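Local coordinates for sulfur oxidation protein soxB (Thermus thermophilus, PDB 2WDD) that hydrolyses the sulfur-sulfur bond of a cysteine S-thiosulfonate in the Sox sulfur oxidation pathway, using a pair of manganese ions, at residues Y45-P50 with V89-L94; T376-W381 with R553-P558; T380-V385 with V399-V404. All coordinates share one frame; numbering follows the deposited sequence.

Interaction 1 (Y45-P50 with V89-L94); sequences YFMEPP and VDFVEL
M47 lies across the ring of F91 in a Met-aromatic contact that joins the loop after strand 29-34 to the first turn of helix 91-98. M47 CB stands over the centre of the F91 ring, 3.6 Å from the centroid and only 9° off the normal, which makes a CH-pi contact. The next carbon, M47 CG, is 3.6 Å from F91 CG, above the side of the ring that leads back to the helix. The sulfur has already slid off centre: M47 SD is 4.3 Å from the F91 centroid and approaches obliquely. With CG anti to the backbone N (chi1 -173°) and chi2 also extended, the methionine runs straight over the aromatic face, and the bend at chi3 then turns its methyl away from the helix. F91 likewise has its CG anti to the backbone N (chi1 -175°), which carries the ring out from the helix start toward the loop. There Y45 comes to the rim instead of the face, its CB 4.1 Å from F91 CZ and near the ring plane. Were F91 replaced by an alanine, the CB, CG and sulfur of M47 would probably lose their aromatic partner, opening a gap between loop and helix start. T408 and T409 also bond to the backbone of Y45 and M47. F46, beside M47 in the loop, has its side chain next to the manganese ligand H288, and the loop held by F91 thus borders the metal site. Its contact with F91 is through the main chain, F46 C lying 4.0 Å from F91 CE1.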
loop_
_atom_site.group_PDB
_atom_site.type_symbol
_atom_site.label_atom_id
_atom_site.label_comp_id
_atom_site.label_asym_id
_atom_site.label_seq_id
_atom_site.Cartn_x
_atom_site.Cartn_y
_atom_site.Cartn_z
ATOM N N TYR A 45 13.655 -0.610 -4.534
ATOM C CA TYR A 45 13.772 0.383 -3.473
ATOM C C TYR A 45 12.403 0.950 -3.199
ATOM O O TYR A 45 11.595 1.075 -4.107
ATOM C CB TYR A 45 14.751 1.475 -3.874
ATOM C CG TYR A 45 16.117 0.920 -4.188
ATOM C CD1 TYR A 45 17.051 0.698 -3.178
ATOM C CD2 TYR A 45 16.445 0.544 -5.487
ATOM C CE1 TYR A 45 18.300 0.152 -3.467
ATOM C CE2 TYR A 45 17.692 0.000 -5.785
ATOM C CZ TYR A 45 18.619 -0.165 -4.775
ATOM O OH TYR A 45 19.853 -0.708 -5.071
ATOM N N PHE A 46 12.131 1.270 -1.935
ATOM C CA PHE A 46 10.821 1.802 -1.559
ATOM C C PHE A 46 10.975 2.756 -0.377
ATOM O O PHE A 46 11.102 2.322 0.774
ATOM C CB PHE A 46 9.872 0.653 -1.194
ATOM C CG PHE A 46 8.427 1.071 -1.047
ATOM C CD1 PHE A 46 7.546 0.991 -2.122
ATOM C CD2 PHE A 46 7.942 1.521 0.172
ATOM C CE1 PHE A 46 6.220 1.361 -1.982
ATOM C CE2 PHE A 46 6.618 1.909 0.316
ATOM C CZ PHE A 46 5.755 1.827 -0.765
ATOM N N MET A 47 10.975 4.053 -0.677
ATOM C CA MET A 47 11.124 5.077 0.344
ATOM C C MET A 47 9.789 5.428 0.984
ATOM O O MET A 47 8.776 5.569 0.294
ATOM C CB MET A 47 11.716 6.339 -0.285
ATOM C CG MET A 47 12.062 7.418 0.728
ATOM S SD MET A 47 12.663 8.916 -0.076
ATOM C CE MET A 47 11.090 9.713 -0.370
ATOM N N GLU A 48 9.804 5.627 2.301
ATOM C CA GLU A 48 8.609 6.072 2.997
ATOM C C GLU A 48 8.307 7.520 2.626
ATOM O O GLU A 48 9.171 8.252 2.138
ATOM C CB GLU A 48 8.771 5.927 4.514
ATOM C CG GLU A 48 8.912 4.469 4.937
ATOM C CD GLU A 48 7.668 3.647 4.618
ATOM O OE1 GLU A 48 6.547 4.095 4.934
ATOM O OE2 GLU A 48 7.810 2.572 4.003
ATOM N N PRO A 49 7.064 7.959 2.860
ATOM C CA PRO A 49 6.673 9.314 2.468
ATOM C C PRO A 49 7.392 10.400 3.234
ATOM O O PRO A 49 7.570 10.299 4.448
ATOM C CB PRO A 49 5.184 9.378 2.824
ATOM C CG PRO A 49 4.957 8.271 3.816
ATOM C CD PRO A 49 5.935 7.182 3.401
ATOM N N PRO A 50 7.717 11.500 2.558
ATOM C CA PRO A 50 8.313 12.621 3.288
ATOM C C PRO A 50 7.249 13.350 4.130
ATOM O O PRO A 50 7.591 14.025 5.108
ATOM C CB PRO A 50 8.858 13.537 2.181
ATOM C CG PRO A 50 8.844 12.731 0.932
ATOM C CD PRO A 50 7.846 11.621 1.097
ATOM N N VAL A 89 14.541 9.932 5.764
ATOM C CA VAL A 89 15.806 10.559 6.171
ATOM C C VAL A 89 16.994 9.713 5.699
ATOM O O VAL A 89 16.996 8.500 5.877
ATOM C CB VAL A 89 15.830 10.824 7.697
ATOM C CG1 VAL A 89 17.215 11.286 8.157
ATOM C CG2 VAL A 89 14.774 11.872 8.056
ATOM N N ASP A 90 17.972 10.362 5.064
ATOM C CA ASP A 90 19.178 9.691 4.546
ATOM C C ASP A 90 18.893 8.608 3.525
ATOM O O ASP A 90 19.732 7.734 3.299
ATOM C CB ASP A 90 20.015 9.076 5.683
ATOM C CG ASP A 90 20.286 10.046 6.821
ATOM O OD1 ASP A 90 20.545 11.237 6.554
ATOM O OD2 ASP A 90 20.291 9.590 7.982
ATOM N N PHE A 91 17.720 8.645 2.903
ATOM C CA PHE A 91 17.336 7.548 2.022
ATOM C C PHE A 91 18.335 7.078 0.980
ATOM O O PHE A 91 18.678 5.894 0.947
ATOM C CB PHE A 91 15.956 7.732 1.404
ATOM C CG PHE A 91 15.516 6.549 0.595
ATOM C CD1 PHE A 91 15.002 5.419 1.217
ATOM C CD2 PHE A 91 15.707 6.525 -0.778
ATOM C CE1 PHE A 91 14.619 4.304 0.471
ATOM C CE2 PHE A 91 15.362 5.410 -1.526
ATOM C CZ PHE A 91 14.811 4.299 -0.903
ATOM N N VAL A 92 18.746 7.967 0.083
ATOM C CA VAL A 92 19.645 7.528 -0.973
ATOM C C VAL A 92 20.925 6.931 -0.393
ATOM O O VAL A 92 21.367 5.863 -0.825
ATOM C CB VAL A 92 19.941 8.635 -1.987
ATOM C CG1 VAL A 92 20.998 8.159 -2.984
ATOM C CG2 VAL A 92 18.661 9.058 -2.701
ATOM N N GLU A 93 21.507 7.614 0.594
ATOM C CA GLU A 93 22.736 7.129 1.211
ATOM C C GLU A 93 22.547 5.733 1.794
ATOM O O GLU A 93 23.377 4.844 1.576
ATOM C CB GLU A 93 23.224 8.100 2.291
ATOM C CG GLU A 93 23.578 9.481 1.759
ATOM C CD GLU A 93 24.311 10.338 2.774
ATOM O OE1 GLU A 93 25.321 9.868 3.340
ATOM O OE2 GLU A 93 23.891 11.494 2.991
ATOM N N LEU A 94 21.443 5.523 2.503
ATOM C CA LEU A 94 21.179 4.215 3.097
ATOM C C LEU A 94 20.827 3.145 2.066
ATOM O O LEU A 94 21.133 1.971 2.260
ATOM C CB LEU A 94 20.117 4.310 4.196
ATOM C CG LEU A 94 20.562 5.213 5.350
ATOM C CD1 LEU A 94 19.533 5.200 6.476
ATOM C CD2 LEU A 94 21.948 4.796 5.866
#

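Interaction 2 (T376-W381 with R553-P558)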
loop_
_atom_site.group_PDB
_atom_site.type_symbol
_atom_site.label_atom_id
_atom_site.label_comp_id
_atom_site.label_asym_id
_atom_site.label_seq_id
_atom_site.Cartn_x
_atom_site.Cartn_y
_atom_site.Cartn_z
ATOM N N THR A 376 1.703 12.788 1.056
ATOM C CA THR A 376 0.309 13.241 1.075
ATOM C C THR A 376 -0.056 13.996 -0.205
ATOM O O THR A 376 -1.170 13.858 -0.721
ATOM C CB THR A 376 0.064 14.168 2.277
ATOM O OG1 THR A 376 0.382 13.472 3.483
ATOM C CG2 THR A 376 -1.407 14.634 2.319
ATOM N N LEU A 377 0.853 14.852 -0.669
ATOM C CA LEU A 377 0.535 15.804 -1.716
ATOM C C LEU A 377 1.282 15.796 -3.028
ATOM O O LEU A 377 0.738 16.250 -4.046
ATOM C CB LEU A 377 0.685 17.224 -1.142
ATOM C CG LEU A 377 -0.111 17.507 0.136
ATOM C CD1 LEU A 377 0.294 18.872 0.687
ATOM C CD2 LEU A 377 -1.613 17.465 -0.158
ATOM N N TYR A 378 2.561 15.435 -2.989
ATOM C CA TYR A 378 3.401 15.626 -4.155
ATOM C C TYR A 378 4.527 14.603 -4.204
ATOM O O TYR A 378 5.074 14.224 -3.179
ATOM C CB TYR A 378 4.019 17.037 -4.080
ATOM C CG TYR A 378 5.158 17.258 -5.051
ATOM C CD1 TYR A 378 4.918 17.698 -6.340
ATOM C CD2 TYR A 378 6.474 17.012 -4.673
ATOM C CE1 TYR A 378 5.955 17.841 -7.255
ATOM C CE2 TYR A 378 7.524 17.145 -5.583
ATOM C CZ TYR A 378 7.252 17.578 -6.865
ATOM O OH TYR A 378 8.280 17.719 -7.770
ATOM N N SER A 379 4.889 14.181 -5.406
ATOM C CA SER A 379 6.021 13.275 -5.555
ATOM C C SER A 379 6.772 13.537 -6.865
ATOM O O SER A 379 6.206 14.043 -7.830
ATOM C CB SER A 379 5.583 11.812 -5.482
ATOM O OG SER A 379 5.102 11.374 -6.749
ATOM N N THR A 380 8.048 13.171 -6.916
ATOM C CA THR A 380 8.795 13.382 -8.162
ATOM C C THR A 380 8.361 12.401 -9.241
ATOM O O THR A 380 8.371 12.752 -10.430
ATOM C CB THR A 380 10.304 13.323 -7.941
ATOM O OG1 THR A 380 10.611 12.123 -7.221
ATOM C CG2 THR A 380 10.779 14.553 -7.166
ATOM N N TRP A 381 7.965 11.188 -8.851
ATOM C CA TRP A 381 7.467 10.240 -9.846
ATOM C C TRP A 381 6.201 10.808 -10.492
ATOM O O TRP A 381 6.068 10.793 -11.713
ATOM C CB TRP A 381 7.147 8.864 -9.237
ATOM C CG TRP A 381 6.326 8.024 -10.201
ATOM C CD1 TRP A 381 4.978 7.800 -10.150
ATOM C CD2 TRP A 381 6.773 7.476 -11.456
ATOM N NE1 TRP A 381 4.572 7.088 -11.261
ATOM C CE2 TRP A 381 5.657 6.874 -12.071
ATOM C CE3 TRP A 381 8.027 7.382 -12.085
ATOM C CZ2 TRP A 381 5.747 6.207 -13.301
ATOM C CZ3 TRP A 381 8.113 6.727 -13.308
ATOM C CH2 TRP A 381 6.981 6.153 -13.903
ATOM N N ARG A 553 2.060 23.860 8.635
ATOM C CA ARG A 553 2.986 22.720 8.634
ATOM C C ARG A 553 4.225 23.054 7.832
ATOM O O ARG A 553 4.173 23.856 6.906
ATOM C CB ARG A 553 2.343 21.489 7.967
ATOM C CG ARG A 553 0.967 21.107 8.465
ATOM C CD ARG A 553 1.033 20.411 9.807
ATOM N NE ARG A 553 -0.288 19.907 10.146
ATOM C CZ ARG A 553 -1.284 20.676 10.572
ATOM N NH1 ARG A 553 -1.087 21.975 10.752
ATOM N NH2 ARG A 553 -2.472 20.145 10.820
ATOM N N ASN A 554 5.314 22.353 8.127
ATOM C CA ASN A 554 6.517 22.462 7.325
ATOM C C ASN A 554 6.424 21.331 6.305
ATOM O O ASN A 554 6.314 20.166 6.677
ATOM C CB ASN A 554 7.743 22.243 8.199
ATOM C CG ASN A 554 8.097 23.476 8.987
ATOM O OD1 ASN A 554 7.876 24.595 8.519
ATOM N ND2 ASN A 554 8.558 23.286 10.217
ATOM N N TYR A 555 6.457 21.673 5.028
ATOM C CA TYR A 555 6.382 20.666 3.983
ATOM C C TYR A 555 7.795 20.150 3.731
ATOM O O TYR A 555 8.703 20.932 3.453
ATOM C CB TYR A 555 5.766 21.240 2.706
ATOM C CG TYR A 555 5.577 20.170 1.679
ATOM C CD1 TYR A 555 4.532 19.259 1.798
ATOM C CD2 TYR A 555 6.565 19.912 0.739
ATOM C CE1 TYR A 555 4.410 18.189 0.909
ATOM C CE2 TYR A 555 6.455 18.847 -0.151
ATOM C CZ TYR A 555 5.375 17.981 -0.045
ATOM O OH TYR A 555 5.276 16.892 -0.887
ATOM N N ARG A 556 7.994 18.846 3.890
ATOM C CA ARG A 556 9.341 18.283 3.787
ATOM C C ARG A 556 9.651 17.616 2.461
ATOM O O ARG A 556 8.777 17.031 1.832
ATOM C CB ARG A 556 9.599 17.279 4.919
ATOM C CG ARG A 556 9.395 17.856 6.316
ATOM C CD ARG A 556 10.463 18.904 6.612
ATOM N NE ARG A 556 11.800 18.336 6.475
ATOM C CZ ARG A 556 12.409 17.630 7.423
ATOM N NH1 ARG A 556 11.815 17.434 8.596
ATOM N NH2 ARG A 556 13.616 17.121 7.205
ATOM N N LEU A 557 10.932 17.631 2.102
ATOM C CA LEU A 557 11.407 16.963 0.904
ATOM C C LEU A 557 12.622 16.112 1.232
ATOM O O LEU A 557 13.444 16.459 2.085
ATOM C CB LEU A 557 11.814 17.974 -0.158
ATOM C CG LEU A 557 10.686 18.761 -0.821
ATOM C CD1 LEU A 557 11.303 19.869 -1.679
ATOM C CD2 LEU A 557 9.815 17.845 -1.680
ATOM N N PRO A 558 12.794 15.020 0.495
ATOM C CA PRO A 558 13.984 14.201 0.728
ATOM C C PRO A 558 15.161 14.753 -0.068
ATOM O O PRO A 558 15.003 15.669 -0.870
ATOM C CB PRO A 558 13.588 12.857 0.102
ATOM C CG PRO A 558 12.714 13.275 -1.063
ATOM C CD PRO A 558 11.906 14.441 -0.534
HETATM O O HOH W 1 7.188 15.088 -1.619
#
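Y555 drives its hydroxyl end against the CB of Y378, with Y555 OH 3.4 Å from Y378 CB. The two side chains cross at about a right angle, and the hydroxyl arrives at the edge of the Y378 ring, near its plane, so the aromatic groups do not stack. Nearer the middle of the Y555 side chain, L377 CD1 approaches Y555 CE1 obliquely at 4.2 Å. This methyl belongs to a leucine that also packs on V548 and V550 of strand 548-550, the strand from which the chain runs on to Y555. Y555 CG is anti to the backbone N (chi1 -175°), an extended setting that sends the phenol from the loop after that strand to the turn before helix 380-392, in the range of the 5'-nucleotidase C-terminal domain family, and so ties the two together. A water links the two segments at the polar end: it donates to Y378 O at 2.8 Å and to Y555 OH at 2.7 Å. The same hydroxyl is hydrogen-bonded to D375 OD2, an oxygen that also receives the backbone N-H groups of L377 and Y378. The contact therefore joins a modest apolar overlap to a small hydrogen-bond network around the carboxylate of D375, which gathers the turn and is reached by Y555 OH from the C-terminal loop; its negative charge is probably eased by the several donors around it.

Interaction 3 (T380-V385 with V399-V404); sequences TWDQLV and VFSPAV
S401 faces D382 where helix 380-392 packs against strand 398-401 of a mixed sheet, a helix-on-sheet arrangement in the part of the chain assigned to the 5'-nucleotidase C-terminal domain family. The direct contacts are van der Waals in kind. D382 OD1 is 3.7 Å from S401 CB, and one helical turn further on V385 CG1 lies 4.1 Å from S401 OG. The valine's CG1 is anti to its backbone N (chi1 172°), which leaves CG2 to rest over one face of the W381 indole, toward its rim, while CG1 meets the serine. V385 and S401 also both touch Y507 of the neighbouring strand 501-507, which is parallel to 398-401 in the sheet.

The polar link is indirect. A water donates to D382 OD1 at 2.7 Å and is hydrogen-bonded to S401 OG, bridging carboxylate and hydroxyl between helix and strand.

Charge pairing holds the aspartate itself. K373 forms a salt bridge with D382 OD1 and also bonds to the carbonyl oxygen of P402, tying the helix to the loop just past the strand. The other oxygen, D382 OD2, pairs with R468 of the adjacent strand 468-470 and accepts a hydrogen bond from S379 OG at the helix N-cap. Together these partners grip both carboxylate oxygens, fix the rotation of the group, and would be expected to favour its charged form despite burial. The oxygen nearer S401 is OD1, whose water completes the bridge with a 2.6 Å bond to S401 OG.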
loop_
_atom_site.group_PDB
_atom_site.type_symbol
_atom_site.label_atom_id
_atom_site.label_comp_id
_atom_site.label_asym_id
_atom_site.label_seq_id
_atom_site.Cartn_x
_atom_site.Cartn_y
_atom_site.Cartn_z
ATOM N N THR A 380 8.048 13.171 -6.916
ATOM C CA THR A 380 8.795 13.382 -8.162
ATOM C C THR A 380 8.361 12.401 -9.241
ATOM O O THR A 380 8.371 12.752 -10.430
ATOM C CB THR A 380 10.304 13.323 -7.941
ATOM O OG1 THR A 380 10.611 12.123 -7.221
ATOM C CG2 THR A 380 10.779 14.553 -7.166
ATOM N N TRP A 381 7.965 11.188 -8.851
ATOM C CA TRP A 381 7.467 10.240 -9.846
ATOM C C TRP A 381 6.201 10.808 -10.492
ATOM O O TRP A 381 6.068 10.793 -11.713
ATOM C CB TRP A 381 7.147 8.864 -9.237
ATOM C CG TRP A 381 6.326 8.024 -10.201
ATOM C CD1 TRP A 381 4.978 7.800 -10.150
ATOM C CD2 TRP A 381 6.773 7.476 -11.456
ATOM N NE1 TRP A 381 4.572 7.088 -11.261
ATOM C CE2 TRP A 381 5.657 6.874 -12.071
ATOM C CE3 TRP A 381 8.027 7.382 -12.085
ATOM C CZ2 TRP A 381 5.747 6.207 -13.301
ATOM C CZ3 TRP A 381 8.113 6.727 -13.308
ATOM C CH2 TRP A 381 6.981 6.153 -13.903
ATOM N N ASP A 382 5.266 11.312 -9.686
ATOM C CA ASP A 382 4.023 11.815 -10.262
ATOM C C ASP A 382 4.255 13.049 -11.118
ATOM O O ASP A 382 3.547 13.276 -12.111
ATOM C CB ASP A 382 2.960 12.052 -9.194
ATOM C CG ASP A 382 2.491 10.764 -8.551
ATOM O OD1 ASP A 382 2.103 9.828 -9.284
ATOM O OD2 ASP A 382 2.612 10.643 -7.316
ATOM N N GLN A 383 5.265 13.840 -10.767
ATOM C CA GLN A 383 5.583 14.981 -11.604
ATOM C C GLN A 383 6.103 14.479 -12.950
ATOM O O GLN A 383 5.739 15.019 -13.998
ATOM C CB GLN A 383 6.565 15.951 -10.948
ATOM C CG GLN A 383 6.948 17.047 -11.929
ATOM C CD GLN A 383 7.733 18.174 -11.325
ATOM O OE1 GLN A 383 7.593 18.482 -10.149
ATOM N NE2 GLN A 383 8.533 18.844 -12.156
ATOM N N LEU A 384 6.934 13.440 -12.934
ATOM C CA LEU A 384 7.452 12.879 -14.178
ATOM C C LEU A 384 6.292 12.448 -15.078
ATOM O O LEU A 384 6.283 12.732 -16.281
ATOM C CB LEU A 384 8.365 11.687 -13.877
ATOM C CG LEU A 384 8.995 10.958 -15.064
ATOM C CD1 LEU A 384 10.186 10.132 -14.592
ATOM C CD2 LEU A 384 7.967 10.069 -15.744
ATOM N N VAL A 385 5.303 11.766 -14.498
ATOM C CA VAL A 385 4.153 11.329 -15.282
ATOM C C VAL A 385 3.438 12.552 -15.874
ATOM O O VAL A 385 3.056 12.558 -17.046
ATOM C CB VAL A 385 3.201 10.462 -14.444
ATOM C CG1 VAL A 385 1.900 10.175 -15.223
ATOM C CG2 VAL A 385 3.885 9.164 -14.033
ATOM N N VAL A 399 -2.857 17.554 -15.219
ATOM C CA VAL A 399 -2.800 16.093 -15.219
ATOM C C VAL A 399 -3.049 15.609 -13.797
ATOM O O VAL A 399 -2.262 15.929 -12.901
ATOM C CB VAL A 399 -1.438 15.570 -15.704
ATOM C CG1 VAL A 399 -1.418 14.043 -15.699
ATOM C CG2 VAL A 399 -1.073 16.148 -17.092
ATOM N N PHE A 400 -4.117 14.830 -13.602
ATOM C CA PHE A 400 -4.440 14.288 -12.281
ATOM C C PHE A 400 -3.873 12.882 -12.155
ATOM O O PHE A 400 -4.300 11.971 -12.866
ATOM C CB PHE A 400 -5.966 14.216 -12.082
ATOM C CG PHE A 400 -6.632 15.553 -11.980
ATOM C CD1 PHE A 400 -7.023 16.054 -10.747
ATOM C CD2 PHE A 400 -6.917 16.295 -13.119
ATOM C CE1 PHE A 400 -7.672 17.272 -10.641
ATOM C CE2 PHE A 400 -7.562 17.524 -13.018
ATOM C CZ PHE A 400 -7.922 18.022 -11.776
ATOM N N SER A 401 -2.922 12.709 -11.238
ATOM C CA SER A 401 -2.303 11.406 -11.001
ATOM C C SER A 401 -2.861 10.823 -9.719
ATOM O O SER A 401 -3.035 11.535 -8.726
ATOM C CB SER A 401 -0.780 11.555 -10.872
ATOM O OG SER A 401 -0.176 11.806 -12.130
ATOM N N PRO A 402 -3.142 9.513 -9.722
ATOM C CA PRO A 402 -3.729 8.835 -8.562
ATOM C C PRO A 402 -2.714 8.670 -7.438
ATOM O O PRO A 402 -1.607 8.147 -7.639
ATOM C CB PRO A 402 -4.130 7.469 -9.129
ATOM C CG PRO A 402 -3.112 7.212 -10.222
ATOM C CD PRO A 402 -2.804 8.579 -10.814
ATOM N N ALA A 403 -3.124 9.071 -6.241
ATOM C CA ALA A 403 -2.259 9.011 -5.080
ATOM C C ALA A 403 -2.295 7.661 -4.380
ATOM O O ALA A 403 -2.516 7.591 -3.170
ATOM C CB ALA A 403 -2.610 10.127 -4.108
ATOM N N VAL A 404 -2.056 6.596 -5.136
ATOM C CA VAL A 404 -2.001 5.260 -4.555
ATOM C C VAL A 404 -0.743 5.146 -3.700
ATOM O O VAL A 404 0.232 5.884 -3.895
ATOM C CB VAL A 404 -2.049 4.154 -5.621
ATOM C CG1 VAL A 404 -3.398 4.136 -6.328
ATOM C CG2 VAL A 404 -0.873 4.265 -6.613
HETATM O O HOH W 2 1.417 9.714 -11.924
#

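In the fold
Interactions 2 and 3 share T380 and W381 at the start of helix 380-392. Their centres lie 12 Å apart, and Y378 OH of the former meets Q383 OE1 of the latter at 2.6 Å, probably as a hydrogen bond. Interaction 1 adjoins interaction 2 by packing: P50 CB is 3.5 Å from R556 O, and M47 CE is 4.0 Å from P558 CG. Interactions 1 and 3 do not touch, their nearest atoms being about 7 Å apart. The manganese site is closest to interaction 1, where the F46 side chain lies about 8 Å from a metal ion; the P402 side chain of interaction 3 is about 13 Å from a manganese.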